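Side-chain contacts in galectin (Ovis aries, PDB 6N44), which probably binds carbohydrate, with a galactose site of the galectin family, and assembles into oligomers critical for its anti-parasitic activity in sheep: residues 95-99 with 100-104; 14-17 with 18-22. All coordinates share one frame; numbering follows the deposited sequence.

Contact 1. Residues 95-99 with 100-104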
ATOM      1  N   LEU A  95       4.122   4.103   2.954  1.00  9.65           N
ATOM      2  CA  LEU A  95       2.882   4.285   2.218  1.00 10.78           C
ATOM      3  C   LEU A  95       2.891   5.683   1.626  1.00 10.43           C
ATOM      4  O   LEU A  95       2.915   6.663   2.374  1.00 13.51           O
ATOM      5  CB  LEU A  95       1.690   4.094   3.155  1.00  9.88           C
ATOM      6  CG  LEU A  95       0.310   4.120   2.517  1.00 15.44           C
ATOM      7  CD1 LEU A  95       0.204   3.078   1.402  1.00 13.85           C
ATOM      8  CD2 LEU A  95      -0.730   3.887   3.624  1.00 22.04           C
ATOM      9  N   VAL A  96       2.891   5.777   0.297  1.00  8.96           N
ATOM     10  CA  VAL A  96       2.864   7.072  -0.375  1.00 12.47           C
ATOM     11  C   VAL A  96       1.406   7.447  -0.643  1.00 12.00           C
ATOM     12  O   VAL A  96       0.681   6.733  -1.346  1.00 11.51           O
ATOM     13  CB  VAL A  96       3.690   7.060  -1.672  1.00  8.77           C
ATOM     14  CG1 VAL A  96       3.814   8.461  -2.225  1.00 11.02           C
ATOM     15  CG2 VAL A  96       5.076   6.463  -1.419  1.00 10.71           C
ATOM     16  N   LEU A  97       0.970   8.549  -0.059  1.00 11.00           N
ATOM     17  CA  LEU A  97      -0.365   9.095  -0.274  1.00 13.11           C
ATOM     18  C   LEU A  97      -0.251  10.464  -0.927  1.00 16.82           C
ATOM     19  O   LEU A  97       0.843  10.995  -1.102  1.00 14.21           O
ATOM     20  CB  LEU A  97      -1.149   9.209   1.035  1.00 12.85           C
ATOM     21  CG  LEU A  97      -1.494   7.952   1.860  1.00 15.96           C
ATOM     22  CD1 LEU A  97      -1.568   6.674   1.024  1.00 14.82           C
ATOM     23  CD2 LEU A  97      -0.667   7.747   3.107  1.00 28.71           C
ATOM     24  N   GLU A  98      -1.407  11.059  -1.238  1.00 15.49           N
ATOM     25  CA  GLU A  98      -1.414  12.380  -1.865  1.00 17.10           C
ATOM     26  C   GLU A  98      -0.733  13.427  -0.981  1.00 18.90           C
ATOM     27  O   GLU A  98      -0.043  14.320  -1.479  1.00 17.35           O
ATOM     28  CB  GLU A  98      -2.857  12.788  -2.196  1.00 20.60           C
ATOM     29  CG  GLU A  98      -3.105  14.269  -2.389  1.00 26.13           C
ATOM     30  CD  GLU A  98      -3.343  14.990  -1.082  1.00 25.78           C
ATOM     31  OE1 GLU A  98      -4.059  14.437  -0.212  1.00 29.75           O
ATOM     32  OE2 GLU A  98      -2.770  16.088  -0.914  1.00 36.79           O
ATOM     33  N   ASN A  99      -0.911  13.335   0.331  1.00 17.87           N
ATOM     34  CA  ASN A  99      -0.449  14.390   1.218  1.00 15.78           C
ATOM     35  C   ASN A  99       0.869  14.082   1.914  1.00 17.53           C
ATOM     36  O   ASN A  99       1.589  15.015   2.273  1.00 17.80           O
ATOM     37  CB  ASN A  99      -1.515  14.694   2.276  1.00 16.57           C
ATOM     38  CG  ASN A  99      -2.024  13.439   2.983  1.00 23.74           C
ATOM     39  OD1 ASN A  99      -2.197  12.381   2.368  1.00 22.47           O
ATOM     40  ND2 ASN A  99      -2.278  13.557   4.282  1.00 25.37           N
ATOM     41  N   GLU A 100       1.223  12.813   2.100  1.00 14.29           N
ATOM     42  CA  GLU A 100       2.370  12.488   2.942  1.00 14.01           C
ATOM     43  C   GLU A 100       2.826  11.069   2.645  1.00 10.79           C
ATOM     44  O   GLU A 100       2.105  10.281   2.023  1.00 13.24           O
ATOM     45  CB  GLU A 100       2.011  12.621   4.425  1.00 15.53           C
ATOM     46  CG  GLU A 100       0.903  11.641   4.810  1.00 16.39           C
ATOM     47  CD  GLU A 100       0.246  11.929   6.155  1.00 18.57           C
ATOM     48  OE1 GLU A 100      -0.602  11.116   6.569  1.00 22.42           O
ATOM     49  OE2 GLU A 100       0.547  12.959   6.786  1.00 17.98           O
ATOM     50  N   TYR A 101       4.039  10.755   3.094  1.00 12.31           N
ATOM     51  CA  TYR A 101       4.429   9.370   3.325  1.00 10.68           C
ATOM     52  C   TYR A 101       4.004   8.979   4.727  1.00 12.87           C
ATOM     53  O   TYR A 101       4.159   9.767   5.666  1.00 13.04           O
ATOM     54  CB  TYR A 101       5.940   9.167   3.217  1.00  8.95           C
ATOM     55  CG  TYR A 101       6.571   9.636   1.935  1.00 11.01           C
ATOM     56  CD1 TYR A 101       6.935  10.967   1.766  1.00 11.72           C
ATOM     57  CD2 TYR A 101       6.836   8.740   0.908  1.00  7.75           C
ATOM     58  CE1 TYR A 101       7.527  11.398   0.588  1.00 10.14           C
ATOM     59  CE2 TYR A 101       7.432   9.159  -0.261  1.00 13.49           C
ATOM     60  CZ  TYR A 101       7.778  10.489  -0.418  1.00 11.23           C
ATOM     61  OH  TYR A 101       8.359  10.905  -1.603  1.00 14.28           O
ATOM     62  N   GLN A 102       3.498   7.753   4.874  1.00  9.26           N
ATOM     63  CA  GLN A 102       3.245   7.171   6.184  1.00 11.37           C
ATOM     64  C   GLN A 102       4.222   6.021   6.398  1.00  9.43           C
ATOM     65  O   GLN A 102       4.480   5.236   5.479  1.00 11.36           O
ATOM     66  CB  GLN A 102       1.800   6.679   6.318  1.00 10.62           C
ATOM     67  CG  GLN A 102       0.723   7.732   6.025  1.00 13.90           C
ATOM     68  CD  GLN A 102      -0.672   7.297   6.503  1.00 18.32           C
ATOM     69  OE1 GLN A 102      -0.918   6.115   6.718  1.00 15.24           O
ATOM     70  NE2 GLN A 102      -1.573   8.261   6.685  1.00 16.34           N
ATOM     71  N   VAL A 103       4.782   5.932   7.600  1.00  8.21           N
ATOM     72  CA  VAL A 103       5.813   4.952   7.907  1.00  8.94           C
ATOM     73  C   VAL A 103       5.284   4.011   8.975  1.00 11.38           C
ATOM     74  O   VAL A 103       4.754   4.455  10.003  1.00 13.80           O
ATOM     75  CB  VAL A 103       7.124   5.625   8.365  1.00 12.54           C
ATOM     76  CG1 VAL A 103       8.233   4.577   8.542  1.00 15.04           C
ATOM     77  CG2 VAL A 103       7.545   6.695   7.370  1.00 12.45           C
ATOM     78  N   PHE A 104       5.441   2.715   8.730  1.00  9.99           N
ATOM     79  CA  PHE A 104       5.063   1.654   9.645  1.00  9.46           C
ATOM     80  C   PHE A 104       6.260   0.739   9.833  1.00 12.01           C
ATOM     81  O   PHE A 104       7.029   0.499   8.895  1.00 11.80           O
ATOM     82  CB  PHE A 104       3.874   0.817   9.116  1.00 12.18           C
ATOM     83  CG  PHE A 104       2.641   1.619   8.845  1.00 10.67           C
ATOM     84  CD1 PHE A 104       1.587   1.624   9.755  1.00 13.28           C
ATOM     85  CD2 PHE A 104       2.534   2.376   7.687  1.00 11.55           C
ATOM     86  CE1 PHE A 104       0.427   2.362   9.502  1.00 12.61           C
ATOM     87  CE2 PHE A 104       1.386   3.124   7.428  1.00 11.86           C
ATOM     88  CZ  PHE A 104       0.334   3.115   8.352  1.00 10.04           C
TER
HETATM   89  O   HOH W   1      -3.517  11.346   5.731  1.00 36.00           O
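Leu95 and Gln102 form a hydrogen-bonded antiparallel pair, each backbone N donating to the other's O at 2.8 Å. Two residues on, past the non-hydrogen-bonded pair Val96-Tyr101, Leu97 N donates to Glu100 O at 2.9 Å. Glu100 CG sits between its backbone N and carbonyl carbon (chi1 62°) and the chain runs extended beyond it, carrying the carboxylate alongside Asn99 and Gln102. Gln102 NE2 meets Glu100 OE1 on the anti side of the carboxylate at 3.0 Å, the bond nearly straight (165°) and in the amide plane. A water bound to Asn99 ND2 grips the same OE1 a second time. These bonds close a β-hairpin in the five-stranded sheet of the galectin β-sandwich; Glu98 and Asn99 form its type I turn. Inward, Val96 CG2 approaches Tyr101 CD2 obliquely at 3.7 Å, while the tyrosine ring stacks on Phe54 of the opposing sheet. On the other face, Leu97 crosses Gln102 at about a right angle, CD2 pressed to 3.2 Å from Gln102 CG, a tight approach, and close to the amide carbon as well; Leu95 CB meets the edge of the Phe104 ring through CE2 at 4.4 Å. Leu95, Leu97 and Phe104 also pack on the second subunit.

Contact 2. Residues 14-17 with 18-22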
ATOM      1  N   VAL A  14      11.614   3.559  -9.708  1.00  8.89           N
ATOM      2  CA  VAL A  14      10.203   3.576  -9.309  1.00  9.83           C
ATOM      3  C   VAL A  14       9.480   4.754  -9.955  1.00 11.26           C
ATOM      4  O   VAL A  14      10.089   5.757 -10.331  1.00 10.50           O
ATOM      5  CB  VAL A  14      10.037   3.679  -7.778  1.00  9.26           C
ATOM      6  CG1 VAL A  14      10.599   2.437  -7.061  1.00  6.34           C
ATOM      7  CG2 VAL A  14      10.718   4.977  -7.272  1.00  8.02           C
ATOM      8  N   SER A  15       8.149   4.627 -10.060  1.00  8.97           N
ATOM      9  CA  SER A  15       7.249   5.758 -10.291  1.00 13.68           C
ATOM     10  C   SER A  15       6.197   5.726  -9.194  1.00 12.43           C
ATOM     11  O   SER A  15       5.381   4.800  -9.143  1.00 13.16           O
ATOM     12  CB  SER A  15       6.560   5.706 -11.663  1.00 14.18           C
ATOM     13  OG  SER A  15       7.495   5.486 -12.689  1.00 19.38           O
ATOM     14  N   LEU A  16       6.204   6.733  -8.334  1.00  9.92           N
ATOM     15  CA  LEU A  16       5.271   6.742  -7.231  1.00  9.31           C
ATOM     16  C   LEU A  16       3.889   7.159  -7.714  1.00 13.25           C
ATOM     17  O   LEU A  16       3.730   7.851  -8.720  1.00 10.90           O
ATOM     18  CB  LEU A  16       5.727   7.699  -6.129  1.00  8.98           C
ATOM     19  CG  LEU A  16       7.103   7.439  -5.504  1.00 12.15           C
ATOM     20  CD1 LEU A  16       7.326   8.377  -4.325  1.00 11.62           C
ATOM     21  CD2 LEU A  16       7.247   5.996  -5.067  1.00 10.43           C
ATOM     22  N   THR A  17       2.884   6.733  -6.971  1.00 12.04           N
ATOM     23  CA  THR A  17       1.557   7.278  -7.191  1.00 14.23           C
ATOM     24  C   THR A  17       1.003   7.733  -5.856  1.00 17.68           C
ATOM     25  O   THR A  17       1.684   7.674  -4.827  1.00 12.29           O
ATOM     26  CB  THR A  17       0.620   6.242  -7.809  1.00 13.79           C
ATOM     27  OG1 THR A  17       0.398   5.194  -6.853  1.00 11.81           O
ATOM     28  CG2 THR A  17       1.193   5.666  -9.107  1.00 12.58           C
ATOM     29  N   VAL A  18      -0.266   8.135  -5.885  1.00 17.28           N
ATOM     30  CA  VAL A  18      -1.020   8.585  -4.724  1.00 13.21           C
ATOM     31  C   VAL A  18      -1.500   7.434  -3.851  1.00 15.13           C
ATOM     32  O   VAL A  18      -2.059   7.663  -2.765  1.00 11.91           O
ATOM     33  CB  VAL A  18      -2.081   9.476  -5.400  1.00 22.22           C
ATOM     34  CG1 VAL A  18      -3.494   8.969  -5.198  1.00 15.17           C
ATOM     35  CG2 VAL A  18      -1.868  10.923  -5.059  1.00 21.74           C
ATOM     36  N   CYS A  19      -1.283   6.188  -4.288  1.00 11.48           N
ATOM     37  CA  CYS A  19      -1.586   5.006  -3.478  1.00 11.16           C
ATOM     38  C   CYS A  19      -0.518   3.969  -3.819  1.00 10.29           C
ATOM     39  O   CYS A  19      -0.703   3.161  -4.730  1.00 11.85           O
ATOM     40  CB  CYS A  19      -2.984   4.460  -3.740  1.00 13.76           C
ATOM     41  SG  CYS A  19      -3.344   3.030  -2.684  1.00 17.64           S
ATOM     42  N   TYR A  20       0.591   4.015  -3.080  1.00  9.32           N
ATOM     43  CA  TYR A  20       1.807   3.280  -3.417  1.00 11.60           C
ATOM     44  C   TYR A  20       2.465   2.767  -2.143  1.00  8.78           C
ATOM     45  O   TYR A  20       2.575   3.503  -1.162  1.00 11.49           O
ATOM     46  CB  TYR A  20       2.778   4.188  -4.181  1.00 12.00           C
ATOM     47  CG  TYR A  20       3.958   3.489  -4.805  1.00 12.22           C
ATOM     48  CD1 TYR A  20       3.934   3.115  -6.153  1.00 13.03           C
ATOM     49  CD2 TYR A  20       5.096   3.214  -4.064  1.00 11.58           C
ATOM     50  CE1 TYR A  20       5.016   2.485  -6.740  1.00 13.02           C
ATOM     51  CE2 TYR A  20       6.196   2.580  -4.638  1.00 11.23           C
ATOM     52  CZ  TYR A  20       6.146   2.215  -5.969  1.00 14.38           C
ATOM     53  OH  TYR A  20       7.234   1.613  -6.539  1.00 11.77           O
ATOM     54  N   MET A  21       2.921   1.516  -2.163  1.00 10.23           N
ATOM     55  CA  MET A  21       3.498   0.892  -0.982  1.00 11.59           C
ATOM     56  C   MET A  21       4.877   0.335  -1.283  1.00 13.80           C
ATOM     57  O   MET A  21       5.079  -0.307  -2.319  1.00 11.69           O
ATOM     58  CB  MET A  21       2.631  -0.229  -0.445  1.00 11.52           C
ATOM     59  CG  MET A  21       3.217  -0.837   0.834  1.00 16.64           C
ATOM     60  SD  MET A  21       2.214  -2.205   1.408  1.00 29.16           S
ATOM     61  CE  MET A  21       0.635  -1.383   1.514  1.00 16.75           C
ATOM     62  N   VAL A  22       5.813   0.599  -0.371  1.00  9.85           N
ATOM     63  CA  VAL A  22       7.122  -0.040  -0.318  1.00 12.71           C
ATOM     64  C   VAL A  22       7.165  -0.876   0.950  1.00 10.82           C
ATOM     65  O   VAL A  22       6.844  -0.374   2.036  1.00 11.75           O
ATOM     66  CB  VAL A  22       8.264   0.993  -0.295  1.00 10.65           C
ATOM     67  CG1 VAL A  22       9.636   0.276  -0.212  1.00  8.74           C
ATOM     68  CG2 VAL A  22       8.186   1.942  -1.501  1.00 11.26           C
TER
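Leu16 lays its CD2 over one face of the Tyr20 ring, a CH-pi contact 3.9 Å from the ring centroid and 23° off the normal. The methyl is offset toward the CD2-CE2 side of the ring, with Tyr20 CE2 its closest carbon at 3.6 Å. Toward the far end of the ring, Ser15 O approaches Tyr20 CE1 obliquely at 3.4 Å, and Val14 CG1 touches Tyr20 OH at 3.5 Å, so three successive residues follow the tyrosine from its ring to its hydroxyl. Val22 CG2 sits at the ring edge, in plane. The ring reaches this loop because CG of Tyr20 stands anti to its own backbone N (chi1 -169°). Thr17 N lies obliquely beside the same ring, buried by the contact and without a hydrogen-bond partner in the model.

Behind this layer, Thr17 shapes the turn. Its OG1, placed between the backbone N and the carbonyl carbon (chi1 66°), accepts Cys19 N at 3.2 Å with a fairly straight approach. Further out, Leu16 packs on Leu119, Val122 and Phe42, and Tyr20 on Val96 and Thr138. Val18 N and Cys19 O are bonded to the side chains of Asn107 and Gln93 of the second subunit. The Thr17 OG1 to Cys19 N bond defines an ST turn, here at the end of a loop that carries the chain from strand 10-13 of one sheet to strand 19-28 of the other, a crossing between the two layers of the galectin β-sandwich.

Overall arrangement
Contacts 1 and 2 hold neighbouring strands, 90-97 and 19-28, of the same five-stranded sheet, their centres 9 Å apart. They meet directly: Val96 N lies 2.7 Å from Tyr20 O, a probable hydrogen bond, and Val96 CG1 packs on Thr17 O at 3.5 Å. The Val96-Tyr101 and Leu16-Tyr20 sides are buried, while Glu98, Asn99 and Ser15 are exposed. Contact 1 joins strands within one sheet through paired backbone bonds, with a polar, water-linked cluster at its turn; contact 2 joins a sheet-to-sheet loop to its following strand mainly by packing round one tyrosine. Both touch the second subunit, contact 1 by apolar packing, contact 2 by hydrogen bonds as well.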